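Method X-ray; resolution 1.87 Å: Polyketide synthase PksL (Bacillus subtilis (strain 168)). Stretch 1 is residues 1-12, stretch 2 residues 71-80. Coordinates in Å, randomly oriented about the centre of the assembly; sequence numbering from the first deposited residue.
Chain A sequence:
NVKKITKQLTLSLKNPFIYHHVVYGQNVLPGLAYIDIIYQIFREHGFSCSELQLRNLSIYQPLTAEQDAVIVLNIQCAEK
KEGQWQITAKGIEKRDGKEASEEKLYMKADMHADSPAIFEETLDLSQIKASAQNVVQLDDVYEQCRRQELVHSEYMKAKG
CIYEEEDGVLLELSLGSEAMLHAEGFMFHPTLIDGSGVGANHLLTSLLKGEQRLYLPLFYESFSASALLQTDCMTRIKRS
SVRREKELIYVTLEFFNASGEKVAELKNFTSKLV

Stretch 1, residues 1-12: NVKKITKQLTLS
Stretch 2, residues 71-80: IVLNIQCAEK

The centre of this contact is an apolar row on one face of a two-stranded antiparallel ladder, where Ile-5, Leu-9 and Leu-11 lie beside Cys-77, Ile-75, Leu-73 and Ile-71. Leu-9 and Leu-11 (both m,t) reach diagonally, Leu-9 CD1 to Ile-75 CD1 (m,t) at 4.0 Å and Leu-11 CD1 to Leu-73 CD2 (t,p) at 3.8 Å. Ile-5 (m,t) meets Cys-77 (m) directly, CB to CB at 4.0 Å; branched and compact apolar side chains suit this face, where Ile-5, Leu-11, Ile-71, Leu-73, Ile-75 and Cys-77 are buried. Lys-7 shares it, but its long chain (t,p,t,t) carries the amine away, into solvent.

Both strands are extended, phi near -110° and psi near 125°, their axes 4.6 Å apart at closest and inclined at 171°. Ile-5/Cys-77, Lys-7/Ile-75, Leu-9/Leu-73 and Leu-11/Ile-71 are hydrogen-bonded pairs, each joined by two N-to-O bonds of 2.7–2.9 Å; Glu-79 N to Lys-3 O, 2.8 Å, extends the ladder. Between them, Lys-4/Ala-78, Thr-6/Gln-76, Gln-8/Asn-74 and Thr-10/Val-72 are non-hydrogen-bonded pairs. The two stretches bury 790 Å² between them.

These alternate residues form the opposite, more polar face; Thr-6, Gln-8, Thr-10 and Gln-76 are exposed, so polar side chains suit them. There Gln-8 (t,t, chi3 96°) donates NE2 to Asn-74 OD1 at 3.1 Å (Asn-74 chi1 -94°), while its CD packs 3.4 Å from CG1 of buried Val-72 (t).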

ATOM      1  N   ASN A   1     -13.432  23.899  -7.718  1.00 37.37           N
ATOM      2  CA  ASN A   1     -12.678  24.967  -6.970  1.00 41.74           C
ATOM      3  C   ASN A   1     -11.161  24.810  -7.078  1.00 46.46           C
ATOM      4  O   ASN A   1     -10.410  25.783  -7.052  1.00 56.36           O
ATOM      5  CB  ASN A   1     -13.102  24.969  -5.495  1.00 40.14           C
ATOM      6  CG  ASN A   1     -14.594  25.200  -5.323  1.00 38.93           C
ATOM      7  OD1 ASN A   1     -15.254  24.502  -4.579  1.00 36.27           O
ATOM      8  ND2 ASN A   1     -15.121  26.184  -6.023  1.00 36.64           N
ATOM      9  N   VAL A   2     -10.730  23.566  -7.190  1.00 48.71           N
ATOM     10  CA  VAL A   2      -9.336  23.255  -7.419  1.00 55.62           C
ATOM     11  C   VAL A   2      -9.085  23.000  -8.898  1.00 46.46           C
ATOM     12  O   VAL A   2      -9.815  22.230  -9.546  1.00 55.40           O
ATOM     13  CB  VAL A   2      -8.839  22.013  -6.636  1.00 54.87           C
ATOM     14  CG1 VAL A   2      -9.972  21.262  -5.951  1.00 55.19           C
ATOM     15  CG2 VAL A   2      -8.052  21.091  -7.575  1.00 60.47           C
ATOM     16  N   LYS A   3      -8.035  23.632  -9.405  1.00 45.06           N
ATOM     17  CA  LYS A   3      -7.387  23.222 -10.664  1.00 38.42           C
ATOM     18  C   LYS A   3      -5.977  22.659 -10.448  1.00 27.42           C
ATOM     19  O   LYS A   3      -5.504  21.872 -11.272  1.00 24.37           O
ATOM     20  CB  LYS A   3      -7.272  24.399 -11.628  1.00 42.08           C
ATOM     21  N   LYS A   4      -5.310  23.152  -9.410  1.00 29.27           N
ATOM     22  CA  LYS A   4      -3.930  22.786  -9.084  1.00 28.07           C
ATOM     23  C   LYS A   4      -3.897  22.667  -7.580  1.00 30.40           C
ATOM     24  O   LYS A   4      -4.150  23.656  -6.882  1.00 30.61           O
ATOM     25  CB  LYS A   4      -2.947  23.891  -9.487  1.00 31.19           C
ATOM     26  N   ILE A   5      -3.624  21.446  -7.090  1.00 28.80           N
ATOM     27  CA  ILE A   5      -3.535  21.163  -5.670  1.00 27.63           C
ATOM     28  C   ILE A   5      -2.065  20.806  -5.387  1.00 28.02           C
ATOM     29  O   ILE A   5      -1.462  20.043  -6.148  1.00 21.92           O
ATOM     30  CB  ILE A   5      -4.378  19.958  -5.326  1.00 31.63           C
ATOM     31  CG1 ILE A   5      -5.840  20.310  -5.408  1.00 33.45           C
ATOM     32  CG2 ILE A   5      -4.018  19.484  -3.926  1.00 32.92           C
ATOM     33  CD1 ILE A   5      -6.757  19.106  -5.453  1.00 34.77           C
ATOM     34  N   THR A   6      -1.468  21.395  -4.356  1.00 27.51           N
ATOM     35  CA  THR A   6      -0.103  20.966  -3.963  1.00 28.16           C
ATOM     36  C   THR A   6      -0.045  20.667  -2.464  1.00 27.08           C
ATOM     37  O   THR A   6      -0.751  21.276  -1.662  1.00 24.48           O
ATOM     38  CB  THR A   6       0.957  22.007  -4.300  1.00 31.74           C
ATOM     39  OG1 THR A   6       0.934  22.993  -3.277  1.00 41.41           O
ATOM     40  CG2 THR A   6       0.745  22.695  -5.698  1.00 33.37           C
ATOM     41  N   LYS A   7       0.820  19.734  -2.068  1.00 23.13           N
ATOM     42  CA  LYS A   7       0.939  19.373  -0.683  1.00 19.12           C
ATOM     43  C   LYS A   7       2.417  19.043  -0.584  1.00 20.54           C
ATOM     44  O   LYS A   7       2.985  18.424  -1.485  1.00 16.87           O
ATOM     45  CB  LYS A   7       0.096  18.145  -0.363  1.00 20.03           C
ATOM     46  CG  LYS A   7       0.170  17.591   1.041  1.00 22.11           C
ATOM     47  CD  LYS A   7      -0.363  18.483   2.152  1.00 23.71           C
ATOM     48  CE  LYS A   7      -0.566  17.639   3.418  1.00 27.83           C
ATOM     49  NZ  LYS A   7      -1.207  18.492   4.453  1.00 30.12           N
ATOM     50  N   GLN A   8       3.031  19.601   0.447  1.00 18.28           N
ATOM     51  CA  GLN A   8       4.414  19.328   0.795  1.00 18.73           C
ATOM     52  C   GLN A   8       4.470  18.492   2.068  1.00 19.93           C
ATOM     53  O   GLN A   8       3.858  18.867   3.124  1.00 21.43           O
ATOM     54  CB  GLN A   8       5.152  20.679   0.979  1.00 22.74           C
ATOM     55  CG  GLN A   8       6.607  20.470   1.284  1.00 25.39           C
ATOM     56  CD  GLN A   8       7.391  21.770   1.389  1.00 29.72           C
ATOM     57  OE1 GLN A   8       7.588  22.261   2.491  1.00 34.39           O
ATOM     58  NE2 GLN A   8       7.847  22.311   0.256  1.00 27.33           N
ATOM     59  N   LEU A   9       5.172  17.339   1.987  1.00 17.86           N
ATOM     60  CA  LEU A   9       5.304  16.401   3.091  1.00 17.86           C
ATOM     61  C   LEU A   9       6.780  16.395   3.513  1.00 19.25           C
ATOM     62  O   LEU A   9       7.646  16.485   2.649  1.00 18.47           O
ATOM     63  CB  LEU A   9       4.896  14.982   2.662  1.00 17.39           C
ATOM     64  CG  LEU A   9       3.461  14.711   2.249  1.00 19.28           C
ATOM     65  CD1 LEU A   9       3.185  13.185   2.200  1.00 21.05           C
ATOM     66  CD2 LEU A   9       2.452  15.324   3.208  1.00 20.77           C
ATOM     67  N   THR A  10       7.058  16.322   4.815  1.00 19.01           N
ATOM     68  CA  THR A  10       8.456  16.179   5.261  1.00 21.19           C
ATOM     69  C   THR A  10       8.652  14.778   5.786  1.00 20.20           C
ATOM     70  O   THR A  10       8.076  14.362   6.785  1.00 21.80           O
ATOM     71  CB  THR A  10       8.888  17.262   6.250  1.00 27.28           C
ATOM     72  OG1 THR A  10       8.192  17.056   7.485  1.00 31.79           O
ATOM     73  CG2 THR A  10       8.562  18.618   5.684  1.00 24.83           C
ATOM     74  N   LEU A  11       9.433  14.016   5.058  1.00 18.89           N
ATOM     75  CA  LEU A  11       9.530  12.580   5.317  1.00 17.40           C
ATOM     76  C   LEU A  11      10.943  12.293   5.829  1.00 18.83           C
ATOM     77  O   LEU A  11      11.947  12.713   5.195  1.00 17.75           O
ATOM     78  CB  LEU A  11       9.270  11.830   4.057  1.00 18.46           C
ATOM     79  CG  LEU A  11       7.830  12.058   3.560  1.00 17.40           C
ATOM     80  CD1 LEU A  11       7.691  11.435   2.176  1.00 17.81           C
ATOM     81  CD2 LEU A  11       6.860  11.446   4.510  1.00 16.94           C
ATOM     82  N   SER A  12      10.974  11.622   6.975  1.00 15.30           N
ATOM     83  CA  SER A  12      12.245  11.381   7.715  1.00 16.76           C
ATOM     84  C   SER A  12      12.006  10.132   8.614  1.00 15.48           C
ATOM     85  O   SER A  12      10.922   9.564   8.606  1.00 11.63           O
ATOM     86  CB  SER A  12      12.584  12.615   8.537  1.00 17.31           C
ATOM     87  OG  SER A  12      11.807  12.639   9.715  1.00 18.41           O
ATOM     88  N   ILE A  71      13.395  14.185   3.513  1.00 21.51           N
ATOM     89  CA  ILE A  71      13.016  14.323   2.136  1.00 22.93           C
ATOM     90  C   ILE A  71      11.757  15.231   2.108  1.00 22.28           C
ATOM     91  O   ILE A  71      10.701  14.920   2.660  1.00 18.54           O
ATOM     92  CB  ILE A  71      12.777  12.977   1.384  1.00 25.46           C
ATOM     93  CG1 ILE A  71      14.084  12.258   0.965  1.00 30.69           C
ATOM     94  CG2 ILE A  71      11.963  13.231   0.089  1.00 22.68           C
ATOM     95  CD1 ILE A  71      15.173  12.160   1.987  1.00 36.90           C
ATOM     96  N   VAL A  72      11.893  16.367   1.442  1.00 21.12           N
ATOM     97  CA  VAL A  72      10.795  17.289   1.336  1.00 20.72           C
ATOM     98  C   VAL A  72      10.099  16.942   0.032  1.00 20.97           C
ATOM     99  O   VAL A  72      10.657  17.184  -1.039  1.00 21.13           O
ATOM    100  CB  VAL A  72      11.290  18.711   1.358  1.00 26.09           C
ATOM    101  CG1 VAL A  72      10.105  19.650   1.197  1.00 24.06           C
ATOM    102  CG2 VAL A  72      12.063  18.971   2.678  1.00 28.43           C
ATOM    103  N   LEU A  73       8.929  16.315   0.133  1.00 19.07           N
ATOM    104  CA  LEU A  73       8.214  15.751  -0.998  1.00 17.23           C
ATOM    105  C   LEU A  73       7.073  16.682  -1.411  1.00 15.89           C
ATOM    106  O   LEU A  73       6.137  16.922  -0.654  1.00 16.16           O
ATOM    107  CB  LEU A  73       7.708  14.319  -0.682  1.00 16.85           C
ATOM    108  CG  LEU A  73       7.129  13.442  -1.833  1.00 17.01           C
ATOM    109  CD1 LEU A  73       8.193  13.028  -2.820  1.00 17.54           C
ATOM    110  CD2 LEU A  73       6.437  12.150  -1.356  1.00 17.64           C
ATOM    111  N   ASN A  74       7.178  17.188  -2.626  1.00 16.56           N
ATOM    112  CA  ASN A  74       6.213  18.090  -3.186  1.00 17.58           C
ATOM    113  C   ASN A  74       5.292  17.264  -4.029  1.00 18.33           C
ATOM    114  O   ASN A  74       5.771  16.580  -4.961  1.00 16.74           O
ATOM    115  CB  ASN A  74       6.974  19.132  -3.993  1.00 24.96           C
ATOM    116  CG  ASN A  74       7.271  20.361  -3.184  1.00 30.01           C
ATOM    117  OD1 ASN A  74       6.947  20.441  -2.001  1.00 31.98           O
ATOM    118  ND2 ASN A  74       7.831  21.365  -3.838  1.00 41.64           N
ATOM    119  N   ILE A  75       3.999  17.216  -3.649  1.00 18.71           N
ATOM    120  CA  ILE A  75       2.975  16.505  -4.439  1.00 18.05           C
ATOM    121  C   ILE A  75       2.123  17.548  -5.165  1.00 20.58           C
ATOM    122  O   ILE A  75       1.501  18.373  -4.514  1.00 21.15           O
ATOM    123  CB  ILE A  75       2.155  15.529  -3.602  1.00 20.90           C
ATOM    124  CG1 ILE A  75       3.106  14.551  -2.927  1.00 20.60           C
ATOM    125  CG2 ILE A  75       1.197  14.688  -4.425  1.00 19.63           C
ATOM    126  CD1 ILE A  75       2.516  13.968  -1.710  1.00 21.89           C
ATOM    127  N   GLN A  76       2.169  17.546  -6.502  1.00 21.15           N
ATOM    128  CA  GLN A  76       1.277  18.440  -7.286  1.00 22.46           C
ATOM    129  C   GLN A  76       0.240  17.597  -8.061  1.00 22.60           C
ATOM    130  O   GLN A  76       0.612  16.590  -8.726  1.00 24.29           O
ATOM    131  CB  GLN A  76       2.076  19.242  -8.259  1.00 27.04           C
ATOM    132  CG  GLN A  76       3.190  20.026  -7.617  1.00 36.09           C
ATOM    133  CD  GLN A  76       3.716  21.116  -8.533  1.00 43.29           C
ATOM    134  OE1 GLN A  76       3.034  21.551  -9.473  1.00 49.24           O
ATOM    135  NE2 GLN A  76       4.920  21.561  -8.264  1.00 47.38           N
ATOM    136  N   CYS A  77      -1.026  18.023  -7.972  1.00 21.40           N
ATOM    137  CA  CYS A  77      -2.158  17.396  -8.638  1.00 22.59           C
ATOM    138  C   CYS A  77      -2.693  18.515  -9.547  1.00 22.40           C
ATOM    139  O   CYS A  77      -3.012  19.607  -9.080  1.00 25.07           O
ATOM    140  CB  CYS A  77      -3.205  16.946  -7.652  1.00 23.68           C
ATOM    141  SG  CYS A  77      -2.419  16.199  -6.192  1.00 23.27           S
ATOM    142  N   ALA A  78      -2.677  18.254 -10.828  1.00 24.39           N
ATOM    143  CA  ALA A  78      -3.035  19.259 -11.812  1.00 23.00           C
ATOM    144  C   ALA A  78      -4.180  18.716 -12.627  1.00 19.40           C
ATOM    145  O   ALA A  78      -4.050  17.618 -13.170  1.00 18.70           O
ATOM    146  CB  ALA A  78      -1.846  19.545 -12.714  1.00 26.33           C
ATOM    147  N   GLU A  79      -5.287  19.488 -12.670  1.00 22.47           N
ATOM    148  CA  GLU A  79      -6.537  19.130 -13.339  1.00 25.20           C
ATOM    149  C   GLU A  79      -6.425  19.353 -14.847  1.00 31.19           C
ATOM    150  O   GLU A  79      -6.767  20.423 -15.325  1.00 29.45           O
ATOM    151  CB  GLU A  79      -7.770  19.843 -12.780  1.00 26.50           C
ATOM    152  CG  GLU A  79      -9.037  19.084 -13.210  1.00 30.87           C
ATOM    153  CD  GLU A  79     -10.353  19.543 -12.605  1.00 33.12           C
ATOM    154  OE1 GLU A  79     -10.423  20.612 -11.974  1.00 31.86           O
ATOM    155  OE2 GLU A  79     -11.338  18.772 -12.754  1.00 35.75           O
ATOM    156  N   LYS A  80      -5.964  18.340 -15.566  1.00 34.77           N
ATOM    157  CA  LYS A  80      -5.634  18.494 -17.012  1.00 42.43           C
ATOM    158  C   LYS A  80      -6.883  18.640 -17.856  1.00 41.46           C
ATOM    159  O   LYS A  80      -6.932  19.450 -18.779  1.00 46.50           O
ATOM    160  CB  LYS A  80      -4.867  17.271 -17.516  1.00 45.36           C
TER